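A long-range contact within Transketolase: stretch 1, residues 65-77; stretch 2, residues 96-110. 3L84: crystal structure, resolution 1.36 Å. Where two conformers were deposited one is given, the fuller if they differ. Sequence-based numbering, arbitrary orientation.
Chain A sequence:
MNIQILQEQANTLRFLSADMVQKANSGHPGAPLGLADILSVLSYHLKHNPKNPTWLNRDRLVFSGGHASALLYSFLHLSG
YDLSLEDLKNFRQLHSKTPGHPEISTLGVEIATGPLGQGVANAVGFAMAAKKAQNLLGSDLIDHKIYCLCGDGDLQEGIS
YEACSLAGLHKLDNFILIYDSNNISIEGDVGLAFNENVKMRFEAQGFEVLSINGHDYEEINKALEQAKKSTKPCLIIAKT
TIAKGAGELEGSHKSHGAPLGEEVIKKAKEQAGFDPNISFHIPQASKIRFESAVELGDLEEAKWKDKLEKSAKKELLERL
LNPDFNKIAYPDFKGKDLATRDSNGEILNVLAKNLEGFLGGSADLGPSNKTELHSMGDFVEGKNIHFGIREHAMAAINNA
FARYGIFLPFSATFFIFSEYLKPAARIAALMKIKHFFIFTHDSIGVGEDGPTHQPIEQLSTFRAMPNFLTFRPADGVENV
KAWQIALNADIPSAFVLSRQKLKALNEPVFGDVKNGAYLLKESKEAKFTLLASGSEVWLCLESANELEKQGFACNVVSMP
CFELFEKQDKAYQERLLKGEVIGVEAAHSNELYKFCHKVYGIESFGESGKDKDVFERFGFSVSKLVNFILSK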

# COMPACT_ATOMS: atom_id res chain seq x y z
N GLY A 65 15.85 9.82 -1.44
CA GLY A 65 15.29 10.94 -0.72
C GLY A 65 15.11 12.06 -1.72
O GLY A 65 15.99 12.93 -1.85
N GLY A 66 13.99 12.07 -2.42
CA GLY A 66 13.74 13.07 -3.48
C GLY A 66 13.68 14.47 -2.91
O GLY A 66 13.86 15.44 -3.64
N HIS A 67 13.45 14.58 -1.61
CA HIS A 67 13.50 15.87 -0.93
C HIS A 67 14.82 16.59 -1.12
O HIS A 67 14.82 17.81 -1.03
N ALA A 68 15.91 15.86 -1.39
CA ALA A 68 17.21 16.45 -1.63
C ALA A 68 17.43 16.91 -3.08
O ALA A 68 18.58 17.06 -3.55
N SER A 69 16.33 17.15 -3.78
CA SER A 69 16.32 17.60 -5.16
C SER A 69 17.24 18.78 -5.44
O SER A 69 17.83 18.82 -6.50
N ALA A 70 17.36 19.75 -4.53
CA ALA A 70 18.19 20.89 -4.84
C ALA A 70 19.64 20.48 -5.09
O ALA A 70 20.35 21.05 -5.92
N LEU A 71 20.11 19.49 -4.36
CA LEU A 71 21.48 19.00 -4.55
C LEU A 71 21.63 18.31 -5.90
O LEU A 71 22.62 18.51 -6.61
N LEU A 72 20.66 17.46 -6.26
CA LEU A 72 20.67 16.81 -7.56
C LEU A 72 20.67 17.84 -8.68
O LEU A 72 21.48 17.76 -9.60
N TYR A 73 19.79 18.83 -8.60
CA TYR A 73 19.72 19.85 -9.65
C TYR A 73 21.02 20.66 -9.73
O TYR A 73 21.49 20.96 -10.83
N SER A 74 21.61 20.98 -8.59
CA SER A 74 22.89 21.68 -8.59
C SER A 74 23.95 20.88 -9.35
O SER A 74 24.68 21.42 -10.20
N PHE A 75 24.03 19.58 -9.03
CA PHE A 75 24.98 18.68 -9.68
C PHE A 75 24.73 18.54 -11.18
O PHE A 75 25.66 18.58 -11.98
N LEU A 76 23.47 18.42 -11.59
CA LEU A 76 23.17 18.30 -13.04
C LEU A 76 23.58 19.57 -13.77
O LEU A 76 24.19 19.53 -14.85
N HIS A 77 23.27 20.74 -13.19
CA HIS A 77 23.67 22.00 -13.81
C HIS A 77 25.20 22.10 -13.93
O HIS A 77 25.76 22.42 -14.98
N SER A 96 8.25 25.04 -13.63
CA SER A 96 9.71 25.05 -13.80
C SER A 96 10.26 23.66 -14.10
O SER A 96 9.58 22.66 -13.88
N LYS A 97 11.53 23.62 -14.52
CA LYS A 97 12.29 22.39 -14.73
C LYS A 97 12.86 21.82 -13.43
O LYS A 97 13.55 20.78 -13.44
N THR A 98 12.60 22.51 -12.30
CA THR A 98 13.17 22.16 -11.00
C THR A 98 12.08 22.02 -9.95
O THR A 98 12.06 22.73 -8.95
N PRO A 99 11.18 21.05 -10.11
CA PRO A 99 10.13 20.82 -9.14
C PRO A 99 10.68 20.31 -7.81
O PRO A 99 11.81 19.84 -7.69
N GLY A 100 9.84 20.39 -6.78
CA GLY A 100 10.29 20.07 -5.40
C GLY A 100 10.82 18.68 -5.18
O GLY A 100 11.65 18.49 -4.31
N HIS A 101 10.27 17.71 -5.91
CA HIS A 101 10.84 16.37 -5.96
C HIS A 101 11.13 16.04 -7.41
O HIS A 101 10.46 16.54 -8.31
N PRO A 102 12.15 15.22 -7.70
CA PRO A 102 12.58 15.09 -9.11
C PRO A 102 11.59 14.33 -9.99
O PRO A 102 10.95 13.34 -9.55
N GLU A 103 11.50 14.80 -11.23
CA GLU A 103 10.57 14.28 -12.25
C GLU A 103 11.39 13.95 -13.48
O GLU A 103 12.33 14.68 -13.83
N ILE A 104 11.03 12.89 -14.21
CA ILE A 104 11.85 12.48 -15.36
C ILE A 104 11.77 13.43 -16.55
O ILE A 104 12.60 13.35 -17.44
N SER A 105 10.82 14.36 -16.56
CA SER A 105 10.83 15.39 -17.57
C SER A 105 12.04 16.31 -17.46
O SER A 105 12.41 16.98 -18.44
N THR A 106 12.70 16.35 -16.30
CA THR A 106 13.99 17.01 -16.19
C THR A 106 15.06 16.04 -16.64
O THR A 106 15.34 15.03 -16.03
N LEU A 107 15.72 16.37 -17.74
CA LEU A 107 16.79 15.52 -18.28
C LEU A 107 17.91 15.29 -17.29
O LEU A 107 18.38 16.21 -16.59
N GLY A 108 18.30 14.02 -17.17
CA GLY A 108 19.27 13.63 -16.19
C GLY A 108 18.67 12.96 -14.97
O GLY A 108 19.37 12.29 -14.24
N VAL A 109 17.37 13.13 -14.71
CA VAL A 109 16.72 12.49 -13.58
C VAL A 109 16.37 11.05 -13.99
O VAL A 109 15.61 10.82 -14.94
N GLU A 110 16.90 10.07 -13.28
CA GLU A 110 16.73 8.70 -13.71
C GLU A 110 15.33 8.16 -13.50
O GLU A 110 14.84 7.36 -14.29

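Stretch 2, which has no regular helix or strand, wraps along one side of the helix of residues 69-77, from which Ser 69, Leu 72, Tyr 73 and Leu 76 point toward it; about 560 Å² is buried, both sides summed. Lys 97 O accepts a hydrogen bond from Thr 106 OG1 (2.6 Å), joining Lys 97 to Thr 106 within stretch 2. Thr 98 (chi1 p) lays its methyl over one face of the Tyr 73 ring, CG2 lying 4.0 Å from the centroid in a CH-pi contact. Tyr 73 (chi1 m) is the residue most covered by stretch 2: its OH donates to Pro 99 O at 2.6 Å, near the ring plane, while Pro 99 CD packs 4.2 Å from Tyr 73 CZ. At Gly 100, the carbonyl O accepts a hydrogen bond from Ser 69 OG (2.8 Å; chi1 p), so consecutive carbonyls are held by hydroxyls one helical turn apart. The CB of His 101 (chi1 m) points away, but its ring returns to the backbone of Gly 66 and His 67; an ideal CB on Gly 66 would sit tightly, 3.2 Å from Pro 102 CD. Pro 102 fills the space beside Ser 69 and Leu 72, its CG 4.0 Å from Leu 72 CD2 (Leu 72 chi1 t, chi2 p). Water 1 donates to Tyr 73 OH and to Thr 106 OG1 (chi1 m) and accepts from Glu 103 N, each at 2.8 Å, linking the tyrosine to the Glu 103-Thr 106 turn. Leu 107 starts sideways and its end leads away; Leu 107 O is buried with no polar partner in the model, 3.9 Å from Leu 76 CD1. Gly 108, at phi 103°, lets the chain pass close to Leu 76 (m, t). Val 109 (t) adds an apolar contact, CG2 lying 4.2 Å from Leu 72 CD2 and 4.3 Å from Leu 76 CD1.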

# COMPACT_ATOMS: atom_id res chain seq x y z
CB HIS A 67 13.15 15.76 0.56
CG HIS A 67 14.00 14.81 1.30
ND1 HIS A 67 15.19 15.16 1.90
CD2 HIS A 67 13.86 13.48 1.49
CE1 HIS A 67 15.72 14.09 2.47
NE2 HIS A 67 14.94 13.05 2.21
CB ALA A 68 18.32 15.47 -1.15
CB SER A 69 14.89 17.94 -5.54
OG SER A 69 14.38 18.92 -4.67
CB ALA A 70 18.13 21.94 -3.70
CB LEU A 71 21.87 18.03 -3.43
CG LEU A 71 23.30 17.49 -3.48
CD1 LEU A 71 24.32 18.60 -3.29
CD2 LEU A 71 23.54 16.35 -2.44
CB LEU A 72 19.49 15.86 -7.73
CG LEU A 72 19.34 15.17 -9.09
CD1 LEU A 72 20.54 14.36 -9.46
CD2 LEU A 72 18.07 14.34 -9.06
CB TYR A 73 18.56 20.80 -9.36
CG TYR A 73 17.19 20.17 -9.38
CD1 TYR A 73 16.91 19.08 -10.14
CD2 TYR A 73 16.16 20.70 -8.61
CE1 TYR A 73 15.62 18.53 -10.16
CE2 TYR A 73 14.89 20.18 -8.63
CZ TYR A 73 14.62 19.09 -9.37
OH TYR A 73 13.34 18.54 -9.39
CB SER A 74 23.34 21.92 -7.17
OG SER A 74 22.50 22.81 -6.44
CB PHE A 75 24.94 17.33 -8.98
CG PHE A 75 25.80 16.29 -9.65
CD1 PHE A 75 27.16 16.42 -9.66
CD2 PHE A 75 25.23 15.24 -10.33
CE1 PHE A 75 27.96 15.48 -10.32
CE2 PHE A 75 26.03 14.29 -10.96
CZ PHE A 75 27.39 14.43 -10.94
CB LEU A 76 21.69 17.99 -13.27
CG LEU A 76 21.19 16.66 -12.73
CD1 LEU A 76 19.67 16.50 -12.95
CD2 LEU A 76 21.93 15.46 -13.37
CB HIS A 77 23.16 23.19 -13.00
CG HIS A 77 23.63 24.49 -13.56
ND1 HIS A 77 24.56 25.31 -12.95
CD2 HIS A 77 23.38 25.03 -14.77
CE1 HIS A 77 24.81 26.34 -13.75
NE2 HIS A 77 24.11 26.18 -14.86
CB SER A 96 10.42 25.62 -12.58
OG SER A 96 10.61 24.64 -11.58
CB LYS A 97 13.44 22.62 -15.72
CG LYS A 97 12.99 22.96 -17.14
CD LYS A 97 14.15 22.89 -18.13
CE LYS A 97 13.68 23.28 -19.53
NZ LYS A 97 14.79 23.33 -20.52
CB THR A 98 14.21 23.21 -10.61
OG1 THR A 98 13.63 24.50 -10.83
CG2 THR A 98 15.48 23.05 -11.45
CB PRO A 99 9.28 19.72 -9.81
CG PRO A 99 10.22 19.02 -10.74
CD PRO A 99 11.05 20.13 -11.25
CB HIS A 101 9.91 15.32 -5.33
CG HIS A 101 9.65 15.57 -3.88
ND1 HIS A 101 10.34 14.97 -2.84
CD2 HIS A 101 8.82 16.46 -3.30
CE1 HIS A 101 9.90 15.47 -1.69
NE2 HIS A 101 8.98 16.37 -1.95
CB PRO A 102 13.90 14.32 -9.00
CG PRO A 102 14.35 14.51 -7.54
CD PRO A 102 13.05 14.49 -6.79
CB GLU A 103 9.47 15.29 -12.63
CG GLU A 103 8.62 15.71 -11.45
CD GLU A 103 7.56 16.76 -11.75
OE1 GLU A 103 7.32 17.13 -12.92
OE2 GLU A 103 6.98 17.27 -10.75
CB ILE A 104 11.57 11.03 -15.79
CG1 ILE A 104 10.13 10.84 -16.28
CG2 ILE A 104 11.93 10.06 -14.62
CD1 ILE A 104 10.00 9.54 -17.14
CB SER A 105 9.53 16.18 -17.49
OG SER A 105 9.25 16.64 -16.19
CB THR A 106 14.25 17.45 -14.76
OG1 THR A 106 13.17 18.32 -14.32
CG2 THR A 106 15.60 18.16 -14.61
CB LEU A 107 17.37 16.17 -19.54
CG LEU A 107 16.64 15.78 -20.83
CD1 LEU A 107 17.38 14.65 -21.54
CD2 LEU A 107 15.16 15.41 -20.65
CB VAL A 109 15.46 13.24 -13.16
CG1 VAL A 109 14.67 12.41 -12.16
CG2 VAL A 109 15.83 14.62 -12.57
CB GLU A 110 17.75 7.79 -12.99
CG GLU A 110 19.21 8.01 -13.45
CD GLU A 110 19.51 7.59 -14.87
OE1 GLU A 110 18.68 6.88 -15.47
OE2 GLU A 110 20.59 7.98 -15.34
O HOH W 1 12.97 17.13 -11.79